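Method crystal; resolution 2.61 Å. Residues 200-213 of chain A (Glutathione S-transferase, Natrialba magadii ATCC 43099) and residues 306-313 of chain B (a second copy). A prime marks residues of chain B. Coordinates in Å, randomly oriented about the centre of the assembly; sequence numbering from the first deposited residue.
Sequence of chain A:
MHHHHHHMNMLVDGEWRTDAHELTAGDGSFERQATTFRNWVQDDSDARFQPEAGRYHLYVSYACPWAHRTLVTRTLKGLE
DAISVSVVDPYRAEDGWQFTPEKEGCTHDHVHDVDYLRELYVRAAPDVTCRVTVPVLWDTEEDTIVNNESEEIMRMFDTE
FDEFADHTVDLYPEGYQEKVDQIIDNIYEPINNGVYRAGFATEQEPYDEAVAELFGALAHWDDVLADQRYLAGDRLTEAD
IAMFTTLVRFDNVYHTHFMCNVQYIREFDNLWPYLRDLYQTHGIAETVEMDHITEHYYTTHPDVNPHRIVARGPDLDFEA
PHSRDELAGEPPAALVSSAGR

Chain A (200-213) FATEQEPYDEAVAE
Chain B, residues 306-313: PHRIVARG

Two copies of a glutathione S-transferase meet here through the start of a helix in chain A and an irregular, mostly extended segment of chain B; together the stretches bury 506 Å². Both chains run the same way through the contact, with Thr202 CA 5.9 Å from His307′ CA and Gln204 CA 5.9 Å from Ile309′ CA. Chain B turns through Arg308′ (phi/psi 54/43), then extends through Ile309′ (-90/127), Val310′ (-80/119) and Ala311′ (-66/154).

Phe200 (chi1 m) leaves helical geometry at -94/14 and points away. Ala201 (-60/134) offers its carbonyl edge, with Ala201 O 3.8 Å from Ile309′ CG1. At Thr202 (-110/-15, chi1 t), OG1 lies 3.5 Å from His307′ ND1, the imidazole being set by chi1 m and chi2 -70°. One water ties the backbones together here, donating to Thr202 O at 3.1 Å and to His307′ O at 3.0 Å.

Glu203 is the N-cap residue (-126/161); its CA-to-CB bond points away, while its backbone C packs 3.5 Å from Ile309′ CD1. The helix follows from Gln204 with phi near -60° and psi near -45°, opened by a weak bond from Tyr207 N to Glu203 O (3.5 Å) and a firmer one from Asp208 N to Gln204 O (2.9 Å).

Gln204 (chi1 t, chi2 p, chi3 47°) reads the backbone of a single residue. Val310′ N donates to Gln204 OE1 at 3.1 Å, and Gln204 NE2 donates to Val310′ O at 3.2 Å, so the amide matches a donor and an acceptor at once. Gln204 NE2 also donates to Asp208 OD1 at 2.7 Å; with Asp208 in chi1 m, this bond one turn along the helix braces the carboxamide.

Glu205 and Pro206 stay out of reach. Tyr207 (chi1 t, chi2 87°) points toward chain B, and Ile309′ (chi1 m, chi2 m) sets CG2 over one face of its ring, 4.0 Å from the centroid and 23° off the normal, a CH-pi contact. At the ring's far end, Arg312′ N lies near the ring plane and donates to Tyr207 OH at 3.2 Å. The phenol thus combines apolar packing with a polar anchor; Ala311′ CB also approaches Tyr207 OH, at 3.6 Å.

One turn on, Val211 (chi1 t) supports the extended Arg312′ chain (chi1 to chi3 t, chi4 177°), with Val211 CG1 3.9 Å from Arg312′ CD. Ala212 CB then meets the guanidinium edge, 3.5 Å from Arg312′ NH1. Glu213 points away.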

ATOM      1  N   PHE A 200       1.677  12.019  -1.880  1.00 27.47           N
ATOM      2  CA  PHE A 200       0.736  13.057  -2.283  1.00 28.58           C
ATOM      3  C   PHE A 200       0.856  13.365  -3.772  1.00 36.49           C
ATOM      4  O   PHE A 200       0.333  14.371  -4.250  1.00 37.54           O
ATOM      5  CB  PHE A 200       0.957  14.333  -1.468  1.00 34.59           C
ATOM      6  CG  PHE A 200       0.914  14.119   0.017  1.00 35.89           C
ATOM      7  CD1 PHE A 200      -0.011  13.256   0.581  1.00 30.23           C
ATOM      8  CD2 PHE A 200       1.801  14.778   0.849  1.00 33.56           C
ATOM      9  CE1 PHE A 200      -0.050  13.055   1.947  1.00 37.03           C
ATOM     10  CE2 PHE A 200       1.768  14.582   2.216  1.00 36.33           C
ATOM     11  CZ  PHE A 200       0.843  13.719   2.766  1.00 33.59           C
ATOM     12  N   ALA A 201       1.550  12.492  -4.499  1.00 32.61           N
ATOM     13  CA  ALA A 201       1.711  12.648  -5.941  1.00 33.46           C
ATOM     14  C   ALA A 201       0.356  12.641  -6.637  1.00 38.00           C
ATOM     15  O   ALA A 201      -0.495  11.801  -6.347  1.00 39.78           O
ATOM     16  CB  ALA A 201       2.600  11.549  -6.500  1.00 29.48           C
ATOM     17  N   THR A 202       0.160  13.583  -7.553  1.00 36.45           N
ATOM     18  CA  THR A 202      -1.117  13.720  -8.239  1.00 31.28           C
ATOM     19  C   THR A 202      -1.013  13.301  -9.703  1.00 36.31           C
ATOM     20  O   THR A 202      -2.025  13.088 -10.370  1.00 40.15           O
ATOM     21  CB  THR A 202      -1.644  15.167  -8.155  1.00 37.06           C
ATOM     22  OG1 THR A 202      -3.043  15.190  -8.466  1.00 52.44           O
ATOM     23  CG2 THR A 202      -0.888  16.078  -9.112  1.00 39.07           C
ATOM     24  N   GLU A 203       0.217  13.186 -10.194  1.00 37.18           N
ATOM     25  CA  GLU A 203       0.462  12.730 -11.557  1.00 39.11           C
ATOM     26  C   GLU A 203       1.430  11.550 -11.541  1.00 36.76           C
ATOM     27  O   GLU A 203       2.137  11.335 -10.557  1.00 33.71           O
ATOM     28  CB  GLU A 203       1.010  13.868 -12.420  1.00 42.68           C
ATOM     29  CG  GLU A 203       0.073  15.058 -12.551  1.00 36.27           C
ATOM     30  CD  GLU A 203       0.735  16.254 -13.208  1.00 47.39           C
ATOM     31  OE1 GLU A 203       1.897  16.554 -12.865  1.00 52.00           O
ATOM     32  OE2 GLU A 203       0.094  16.893 -14.069  1.00 55.24           O
ATOM     33  N   GLN A 204       1.462  10.789 -12.630  1.00 31.22           N
ATOM     34  CA  GLN A 204       2.248   9.560 -12.674  1.00 31.76           C
ATOM     35  C   GLN A 204       3.752   9.817 -12.697  1.00 35.32           C
ATOM     36  O   GLN A 204       4.500   9.213 -11.926  1.00 33.09           O
ATOM     37  CB  GLN A 204       1.853   8.719 -13.889  1.00 22.77           C
ATOM     38  CG  GLN A 204       2.492   7.340 -13.908  1.00 21.27           C
ATOM     39  CD  GLN A 204       2.106   6.505 -12.702  1.00 32.74           C
ATOM     40  OE1 GLN A 204       0.932   6.423 -12.337  1.00 28.86           O
ATOM     41  NE2 GLN A 204       3.097   5.882 -12.072  1.00 23.39           N
ATOM     42  N   GLU A 205       4.191  10.710 -13.580  1.00 36.45           N
ATOM     43  CA  GLU A 205       5.616  11.004 -13.734  1.00 36.71           C
ATOM     44  C   GLU A 205       6.287  11.517 -12.445  1.00 37.08           C
ATOM     45  O   GLU A 205       7.387  11.076 -12.126  1.00 35.32           O
ATOM     46  CB  GLU A 205       5.835  12.004 -14.876  1.00 43.20           C
ATOM     47  CG  GLU A 205       4.999  11.727 -16.116  1.00 54.15           C
ATOM     48  CD  GLU A 205       5.823  11.741 -17.389  1.00 73.64           C
ATOM     49  OE1 GLU A 205       5.660  12.683 -18.195  1.00 80.14           O
ATOM     50  OE2 GLU A 205       6.629  10.807 -17.584  1.00 63.79           O
ATOM     51  N   PRO A 206       5.645  12.444 -11.704  1.00 39.52           N
ATOM     52  CA  PRO A 206       6.262  12.828 -10.425  1.00 31.92           C
ATOM     53  C   PRO A 206       6.384  11.666  -9.441  1.00 35.90           C
ATOM     54  O   PRO A 206       7.400  11.559  -8.757  1.00 34.54           O
ATOM     55  CB  PRO A 206       5.305  13.892  -9.881  1.00 26.69           C
ATOM     56  CG  PRO A 206       4.663  14.459 -11.090  1.00 32.87           C
ATOM     57  CD  PRO A 206       4.498  13.312 -12.029  1.00 37.55           C
ATOM     58  N   TYR A 207       5.363  10.814  -9.375  1.00 29.02           N
ATOM     59  CA  TYR A 207       5.403   9.637  -8.513  1.00 27.58           C
ATOM     60  C   TYR A 207       6.551   8.712  -8.900  1.00 31.09           C
ATOM     61  O   TYR A 207       7.283   8.224  -8.040  1.00 34.75           O
ATOM     62  CB  TYR A 207       4.074   8.876  -8.573  1.00 32.57           C
ATOM     63  CG  TYR A 207       4.118   7.500  -7.939  1.00 29.41           C
ATOM     64  CD1 TYR A 207       3.882   7.331  -6.582  1.00 32.64           C
ATOM     65  CD2 TYR A 207       4.385   6.369  -8.703  1.00 26.10           C
ATOM     66  CE1 TYR A 207       3.920   6.077  -5.999  1.00 27.12           C
ATOM     67  CE2 TYR A 207       4.426   5.112  -8.129  1.00 28.64           C
ATOM     68  CZ  TYR A 207       4.191   4.972  -6.779  1.00 29.03           C
ATOM     69  OH  TYR A 207       4.230   3.721  -6.207  1.00 30.35           O
ATOM     70  N   ASP A 208       6.691   8.472 -10.201  1.00 32.35           N
ATOM     71  CA  ASP A 208       7.720   7.577 -10.720  1.00 27.37           C
ATOM     72  C   ASP A 208       9.120   8.016 -10.302  1.00 34.08           C
ATOM     73  O   ASP A 208       9.932   7.197  -9.873  1.00 38.04           O
ATOM     74  CB  ASP A 208       7.633   7.496 -12.247  1.00 31.76           C
ATOM     75  CG  ASP A 208       6.344   6.855 -12.724  1.00 38.80           C
ATOM     76  OD1 ASP A 208       5.752   6.067 -11.957  1.00 30.88           O
ATOM     77  OD2 ASP A 208       5.924   7.139 -13.866  1.00 45.79           O
ATOM     78  N   GLU A 209       9.394   9.310 -10.425  1.00 27.48           N
ATOM     79  CA  GLU A 209      10.688   9.860 -10.035  1.00 30.87           C
ATOM     80  C   GLU A 209      10.898   9.772  -8.527  1.00 30.23           C
ATOM     81  O   GLU A 209      11.983   9.420  -8.063  1.00 25.03           O
ATOM     82  CB  GLU A 209      10.815  11.313 -10.492  1.00 33.95           C
ATOM     83  CG  GLU A 209      10.901  11.491 -11.996  1.00 39.15           C
ATOM     84  CD  GLU A 209      10.869  12.950 -12.408  1.00 53.28           C
ATOM     85  OE1 GLU A 209      11.311  13.803 -11.607  1.00 49.96           O
ATOM     86  OE2 GLU A 209      10.401  13.247 -13.527  1.00 50.88           O
ATOM     87  N   ALA A 210       9.852  10.095  -7.772  1.00 29.60           N
ATOM     88  CA  ALA A 210       9.920  10.087  -6.315  1.00 28.82           C
ATOM     89  C   ALA A 210      10.209   8.690  -5.779  1.00 28.77           C
ATOM     90  O   ALA A 210      10.922   8.533  -4.790  1.00 30.87           O
ATOM     91  CB  ALA A 210       8.626  10.624  -5.724  1.00 24.64           C
ATOM     92  N   VAL A 211       9.657   7.678  -6.439  1.00 26.06           N
ATOM     93  CA  VAL A 211       9.871   6.293  -6.039  1.00 26.10           C
ATOM     94  C   VAL A 211      11.240   5.793  -6.496  1.00 26.64           C
ATOM     95  O   VAL A 211      11.955   5.134  -5.738  1.00 19.64           O
ATOM     96  CB  VAL A 211       8.772   5.371  -6.604  1.00 27.73           C
ATOM     97  CG1 VAL A 211       9.113   3.910  -6.352  1.00 31.48           C
ATOM     98  CG2 VAL A 211       7.431   5.718  -5.987  1.00 27.78           C
ATOM     99  N   ALA A 212      11.601   6.120  -7.734  1.00 31.94           N
ATOM    100  CA  ALA A 212      12.883   5.709  -8.298  1.00 28.05           C
ATOM    101  C   ALA A 212      14.051   6.274  -7.495  1.00 26.18           C
ATOM    102  O   ALA A 212      14.985   5.550  -7.151  1.00 27.94           O
ATOM    103  CB  ALA A 212      12.985   6.140  -9.752  1.00 19.25           C
ATOM    104  N   GLU A 213      13.987   7.567  -7.195  1.00 22.42           N
ATOM    105  CA  GLU A 213      15.034   8.231  -6.425  1.00 28.29           C
ATOM    106  C   GLU A 213      15.104   7.705  -4.996  1.00 25.63           C
ATOM    107  O   GLU A 213      16.188   7.567  -4.429  1.00 23.45           O
ATOM    108  CB  GLU A 213      14.807   9.744  -6.412  1.00 28.50           C
ATOM    109  CG  GLU A 213      15.260  10.456  -7.674  1.00 31.82           C
ATOM    110  CD  GLU A 213      16.455  11.359  -7.432  1.00 49.14           C
ATOM    111  OE1 GLU A 213      16.757  11.647  -6.254  1.00 48.35           O
ATOM    112  OE2 GLU A 213      17.093  11.782  -8.420  1.00 58.69           O
TER
ATOM    113  N   PRO B 306      -7.991   7.558  -5.112  1.00 38.26           N
ATOM    114  CA  PRO B 306      -8.612   8.751  -5.707  1.00 39.57           C
ATOM    115  C   PRO B 306      -7.871   9.344  -6.904  1.00 36.24           C
ATOM    116  O   PRO B 306      -8.495   9.584  -7.938  1.00 36.77           O
ATOM    117  CB  PRO B 306      -8.622   9.747  -4.546  1.00 38.28           C
ATOM    118  CG  PRO B 306      -8.705   8.893  -3.336  1.00 37.70           C
ATOM    119  CD  PRO B 306      -7.867   7.686  -3.648  1.00 40.42           C
ATOM    120  N   HIS B 307      -6.570   9.579  -6.770  1.00 32.86           N
ATOM    121  CA  HIS B 307      -5.811  10.235  -7.830  1.00 33.42           C
ATOM    122  C   HIS B 307      -5.346   9.249  -8.899  1.00 30.25           C
ATOM    123  O   HIS B 307      -4.635   9.623  -9.832  1.00 33.61           O
ATOM    124  CB  HIS B 307      -4.618  10.986  -7.239  1.00 30.98           C
ATOM    125  CG  HIS B 307      -5.008  12.177  -6.419  1.00 28.28           C
ATOM    126  ND1 HIS B 307      -5.547  13.317  -6.976  1.00 25.70           N
ATOM    127  CD2 HIS B 307      -4.949  12.402  -5.086  1.00 33.66           C
ATOM    128  CE1 HIS B 307      -5.798  14.195  -6.022  1.00 31.95           C
ATOM    129  NE2 HIS B 307      -5.445  13.664  -4.864  1.00 35.12           N
ATOM    130  N   ARG B 308      -5.757   7.993  -8.747  1.00 36.22           N
ATOM    131  CA  ARG B 308      -5.558   6.956  -9.759  1.00 33.50           C
ATOM    132  C   ARG B 308      -4.103   6.794 -10.203  1.00 33.40           C
ATOM    133  O   ARG B 308      -3.825   6.639 -11.392  1.00 36.80           O
ATOM    134  CB  ARG B 308      -6.440   7.243 -10.978  1.00 37.24           C
ATOM    135  CG  ARG B 308      -7.921   7.389 -10.649  1.00 42.17           C
ATOM    136  CD  ARG B 308      -8.762   7.565 -11.905  1.00 42.94           C
ATOM    137  NE  ARG B 308     -10.151   7.889 -11.591  1.00 53.89           N
ATOM    138  CZ  ARG B 308     -11.204   7.345 -12.193  1.00 50.20           C
ATOM    139  NH1 ARG B 308     -11.033   6.439 -13.146  1.00 30.87           N
ATOM    140  NH2 ARG B 308     -12.431   7.705 -11.841  1.00 40.76           N
ATOM    141  N   ILE B 309      -3.182   6.825  -9.245  1.00 27.12           N
ATOM    142  CA  ILE B 309      -1.768   6.617  -9.537  1.00 26.45           C
ATOM    143  C   ILE B 309      -1.406   5.138  -9.436  1.00 24.08           C
ATOM    144  O   ILE B 309      -1.686   4.490  -8.429  1.00 24.52           O
ATOM    145  CB  ILE B 309      -0.866   7.426  -8.583  1.00 31.60           C
ATOM    146  CG1 ILE B 309      -1.140   8.923  -8.733  1.00 29.52           C
ATOM    147  CG2 ILE B 309       0.601   7.121  -8.851  1.00 22.65           C
ATOM    148  CD1 ILE B 309      -0.937   9.438 -10.142  1.00 35.75           C
ATOM    149  N   VAL B 310      -0.788   4.609 -10.488  1.00 21.33           N
ATOM    150  CA  VAL B 310      -0.369   3.212 -10.504  1.00 24.19           C
ATOM    151  C   VAL B 310       0.937   3.021  -9.740  1.00 21.63           C
ATOM    152  O   VAL B 310       1.964   3.597 -10.098  1.00 29.65           O
ATOM    153  CB  VAL B 310      -0.195   2.690 -11.943  1.00 20.91           C
ATOM    154  CG1 VAL B 310       0.385   1.285 -11.932  1.00 18.73           C
ATOM    155  CG2 VAL B 310      -1.524   2.724 -12.684  1.00 18.36           C
ATOM    156  N   ALA B 311       0.888   2.213  -8.688  1.00 19.94           N
ATOM    157  CA  ALA B 311       2.069   1.938  -7.880  1.00 26.29           C
ATOM    158  C   ALA B 311       3.105   1.161  -8.684  1.00 18.44           C
ATOM    159  O   ALA B 311       2.764   0.444  -9.624  1.00 22.47           O
ATOM    160  CB  ALA B 311       1.689   1.174  -6.621  1.00 28.16           C
ATOM    161  N   ARG B 312       4.371   1.310  -8.309  1.00 19.77           N
ATOM    162  CA  ARG B 312       5.461   0.656  -9.021  1.00 25.19           C
ATOM    163  C   ARG B 312       5.533  -0.835  -8.699  1.00 20.71           C
ATOM    164  O   ARG B 312       5.643  -1.667  -9.599  1.00 22.34           O
ATOM    165  CB  ARG B 312       6.790   1.336  -8.688  1.00 19.22           C
ATOM    166  CG  ARG B 312       8.016   0.638  -9.257  1.00 22.25           C
ATOM    167  CD  ARG B 312       9.125   1.639  -9.532  1.00 36.55           C
ATOM    168  NE  ARG B 312      10.443   1.012  -9.559  1.00 44.85           N
ATOM    169  CZ  ARG B 312      11.569   1.658  -9.840  1.00 43.57           C
ATOM    170  NH1 ARG B 312      11.538   2.953 -10.126  1.00 46.63           N
ATOM    171  NH2 ARG B 312      12.727   1.012  -9.840  1.00 43.12           N
ATOM    172  N   GLY B 313       5.473  -1.165  -7.413  1.00 20.84           N
ATOM    173  CA  GLY B 313       5.529  -2.550  -6.983  1.00 26.02           C
ATOM    174  C   GLY B 313       6.938  -3.109  -7.001  1.00 27.82           C
ATOM    175  O   GLY B 313       7.846  -2.495  -7.560  1.00 29.19           O
TER
HETATM  176  O   HOH W   1      -4.617  11.958 -11.725  1.00 28.31           O